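Long-range contact in type I polyketide synthase PikAII (Streptomyces venezuelae, PDB 3QP9), which probably epimerises the alpha-substituent of a beta-keto polyketide intermediate carried on an acyl carrier protein, without reducing the ketone, as a C2-type ketoreductase: residues E266-D274 with L306-A315. Sequence-based numbering, arbitrary orientation.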
loop_
_atom_site.group_PDB
_atom_site.type_symbol
_atom_site.label_atom_id
_atom_site.label_comp_id
_atom_site.label_asym_id
_atom_site.label_seq_id
_atom_site.Cartn_x
_atom_site.Cartn_y
_atom_site.Cartn_z
ATOM N N GLU A 266 -6.986 -19.024 13.974
ATOM C CA GLU A 266 -7.885 -19.675 13.024
ATOM C C GLU A 266 -7.200 -20.178 11.802
ATOM O O GLU A 266 -7.529 -21.293 11.303
ATOM C CB GLU A 266 -9.116 -18.809 12.651
ATOM C CG GLU A 266 -10.145 -18.667 13.864
ATOM C CD GLU A 266 -10.685 -20.046 14.329
ATOM O OE1 GLU A 266 -10.886 -20.966 13.506
ATOM O OE2 GLU A 266 -10.810 -20.237 15.548
ATOM N N ALA A 267 -6.260 -19.376 11.267
ATOM C CA ALA A 267 -5.492 -19.824 10.073
ATOM C C ALA A 267 -4.708 -21.087 10.337
ATOM O O ALA A 267 -4.674 -22.041 9.546
ATOM C CB ALA A 267 -4.562 -18.713 9.634
ATOM N N ALA A 268 -4.035 -21.126 11.465
ATOM C CA ALA A 268 -3.328 -22.337 11.860
ATOM C C ALA A 268 -4.261 -23.517 12.144
ATOM O O ALA A 268 -3.941 -24.637 11.733
ATOM C CB ALA A 268 -2.397 -22.014 13.102
ATOM N N ARG A 269 -5.430 -23.287 12.762
ATOM C CA ARG A 269 -6.432 -24.352 12.923
ATOM C C ARG A 269 -6.857 -24.868 11.561
ATOM O O ARG A 269 -6.965 -26.069 11.348
ATOM C CB ARG A 269 -7.708 -23.940 13.665
ATOM C CG ARG A 269 -7.478 -23.457 15.070
ATOM C CD ARG A 269 -8.813 -23.143 15.752
ATOM N NE ARG A 269 -8.514 -22.987 17.151
ATOM C CZ ARG A 269 -8.438 -21.838 17.810
ATOM N NH1 ARG A 269 -8.150 -21.912 19.076
ATOM N NH2 ARG A 269 -8.651 -20.672 17.212
ATOM N N ARG A 270 -7.099 -23.944 10.647
ATOM C CA ARG A 270 -7.499 -24.355 9.302
ATOM C C ARG A 270 -6.430 -25.145 8.628
ATOM O O ARG A 270 -6.734 -26.135 7.912
ATOM C CB ARG A 270 -7.921 -23.145 8.440
ATOM C CG ARG A 270 -8.233 -23.426 7.010
ATOM C CD ARG A 270 -9.480 -24.308 6.848
ATOM N NE ARG A 270 -10.670 -23.554 7.214
ATOM C CZ ARG A 270 -11.412 -22.833 6.351
ATOM N NH1 ARG A 270 -12.470 -22.198 6.819
ATOM N NH2 ARG A 270 -11.143 -22.811 5.053
ATOM N N LEU A 271 -5.164 -24.716 8.725
ATOM C CA LEU A 271 -4.088 -25.499 8.058
ATOM C C LEU A 271 -4.008 -26.913 8.627
ATOM O O LEU A 271 -3.939 -27.930 7.913
ATOM C CB LEU A 271 -2.758 -24.751 8.286
ATOM C CG LEU A 271 -2.588 -23.481 7.431
ATOM C CD1 LEU A 271 -1.561 -22.530 7.963
ATOM C CD2 LEU A 271 -2.108 -24.004 6.099
ATOM N N ALA A 272 -4.142 -27.020 9.920
ATOM C CA ALA A 272 -4.135 -28.386 10.521
ATOM C C ALA A 272 -5.305 -29.210 10.018
ATOM O O ALA A 272 -5.129 -30.382 9.587
ATOM C CB ALA A 272 -4.239 -28.258 11.978
ATOM N N ARG A 273 -6.481 -28.609 10.046
ATOM C CA ARG A 273 -7.641 -29.319 9.554
ATOM C C ARG A 273 -7.454 -29.799 8.113
ATOM O O ARG A 273 -7.856 -30.890 7.769
ATOM C CB ARG A 273 -8.981 -28.582 9.766
ATOM C CG ARG A 273 -9.462 -28.605 11.271
ATOM C CD ARG A 273 -10.926 -28.066 11.490
ATOM N NE ARG A 273 -11.239 -28.058 12.932
ATOM C CZ ARG A 273 -11.268 -26.946 13.674
ATOM N NH1 ARG A 273 -11.553 -27.047 14.969
ATOM N NH2 ARG A 273 -11.062 -25.732 13.112
ATOM N N ASP A 274 -6.847 -28.976 7.274
ATOM C CA ASP A 274 -6.741 -29.250 5.869
ATOM C C ASP A 274 -5.637 -30.258 5.570
ATOM O O ASP A 274 -5.501 -30.765 4.466
ATOM C CB ASP A 274 -6.433 -27.929 5.125
ATOM C CG ASP A 274 -7.680 -27.033 4.949
ATOM O OD1 ASP A 274 -8.836 -27.479 5.202
ATOM O OD2 ASP A 274 -7.496 -25.876 4.549
ATOM N N LEU A 306 -3.273 -23.939 22.465
ATOM C CA LEU A 306 -3.384 -23.963 21.021
ATOM C C LEU A 306 -2.547 -25.107 20.436
ATOM O O LEU A 306 -3.020 -25.845 19.568
ATOM C CB LEU A 306 -2.847 -22.631 20.468
ATOM C CG LEU A 306 -3.412 -22.121 19.130
ATOM C CD1 LEU A 306 -2.337 -21.463 18.310
ATOM C CD2 LEU A 306 -4.439 -23.025 18.327
ATOM N N VAL A 307 -1.333 -25.259 20.923
ATOM C CA VAL A 307 -0.450 -26.383 20.518
ATOM C C VAL A 307 -1.047 -27.778 20.776
ATOM O O VAL A 307 -0.949 -28.724 19.891
ATOM C CB VAL A 307 0.922 -26.350 21.250
ATOM C CG1 VAL A 307 1.736 -27.640 20.904
ATOM C CG2 VAL A 307 1.730 -25.066 20.863
ATOM N N ALA A 308 -1.658 -27.918 21.943
ATOM C CA ALA A 308 -2.299 -29.196 22.288
ATOM C C ALA A 308 -3.486 -29.435 21.319
ATOM O O ALA A 308 -3.609 -30.535 20.763
ATOM C CB ALA A 308 -2.695 -29.252 23.701
ATOM N N GLU A 309 -4.226 -28.382 21.038
ATOM C CA GLU A 309 -5.389 -28.375 20.110
ATOM C C GLU A 309 -4.960 -28.756 18.671
ATOM O O GLU A 309 -5.546 -29.660 18.039
ATOM C CB GLU A 309 -6.166 -27.048 20.164
ATOM C CG GLU A 309 -7.492 -27.098 19.308
ATOM C CD GLU A 309 -8.074 -25.709 19.025
ATOM O OE1 GLU A 309 -9.012 -25.616 18.199
ATOM O OE2 GLU A 309 -7.615 -24.712 19.633
ATOM N N LEU A 310 -3.884 -28.138 18.186
ATOM C CA LEU A 310 -3.455 -28.398 16.845
ATOM C C LEU A 310 -2.936 -29.838 16.682
ATOM O O LEU A 310 -3.045 -30.411 15.599
ATOM C CB LEU A 310 -2.378 -27.424 16.434
ATOM C CG LEU A 310 -2.866 -25.947 16.384
ATOM C CD1 LEU A 310 -1.551 -25.066 16.351
ATOM C CD2 LEU A 310 -3.783 -25.792 15.075
ATOM N N ALA A 311 -2.337 -30.399 17.748
ATOM C CA ALA A 311 -1.915 -31.807 17.763
ATOM C C ALA A 311 -3.169 -32.696 17.561
ATOM O O ALA A 311 -3.146 -33.568 16.693
ATOM C CB ALA A 311 -1.194 -32.140 19.058
ATOM N N ASP A 312 -4.250 -32.449 18.314
ATOM C CA ASP A 312 -5.535 -33.171 18.059
ATOM C C ASP A 312 -6.054 -33.066 16.619
ATOM O O ASP A 312 -6.714 -34.009 16.085
ATOM C CB ASP A 312 -6.624 -32.739 19.018
ATOM C CG ASP A 312 -6.427 -33.328 20.428
ATOM O OD1 ASP A 312 -5.759 -34.358 20.497
ATOM O OD2 ASP A 312 -6.968 -32.768 21.429
ATOM N N LEU A 313 -5.783 -31.892 16.012
ATOM C CA LEU A 313 -6.263 -31.603 14.641
ATOM C C LEU A 313 -5.324 -32.183 13.618
ATOM O O LEU A 313 -5.619 -32.189 12.399
ATOM C CB LEU A 313 -6.392 -30.065 14.457
ATOM C CG LEU A 313 -7.521 -29.444 15.248
ATOM C CD1 LEU A 313 -7.452 -27.848 15.154
ATOM C CD2 LEU A 313 -8.885 -30.069 14.768
ATOM N N GLY A 314 -4.150 -32.623 14.078
ATOM C CA GLY A 314 -3.264 -33.364 13.192
ATOM C C GLY A 314 -1.868 -32.758 12.956
ATOM O O GLY A 314 -1.099 -33.257 12.118
ATOM N N ALA A 315 -1.580 -31.613 13.536
ATOM C CA ALA A 315 -0.251 -30.996 13.222
ATOM C C ALA A 315 0.645 -30.942 14.425
ATOM O O ALA A 315 0.166 -30.678 15.501
ATOM C CB ALA A 315 -0.414 -29.561 12.706
#
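Leu313, Arg269 and Ala272 bury the most surface where the axes of helical segments 266-274 and 306-313 approach to 9.0 Å, their directions 23° from parallel. The Ala272 methyl fits between three side chains: its CB is 3.7 Å from CB of Leu313 and also meets Leu310 CD2 and the CB of Ala315. Leu313 forks against the arginines, CD2 lying 3.6 Å from Arg273 NE while CD1 sits over one face of that guanidinium and reaches Arg269 CB. Both helices belong to the Rossmann-fold ketoreductase domain, packed beside its parallel strands; Leu281 of strand 278-283 lies under Ala268, Leu306 and Leu310. Beyond helix 306-313, Gly314 takes the positive-phi position of a Schellman motif, with Ala315 N bonded to Leu310 O; the Ala315 methyl then faces Ala272. Arg269 projects as a knob among Leu306, Glu309, Leu310 and Leu313, its chain extended from CG to NE. It grips Glu309 side-on: NE bonds OE1 at 2.9 Å, whereas NH1 meets the syn lone pair of OE2, also at 2.9 Å and in the guanidinium plane. Glu309 reaches across with CG anti to its backbone N (chi1 -173°), while Arg269 NH2 makes a weak bond to Glu266 OE2, extending the salt-bridge network.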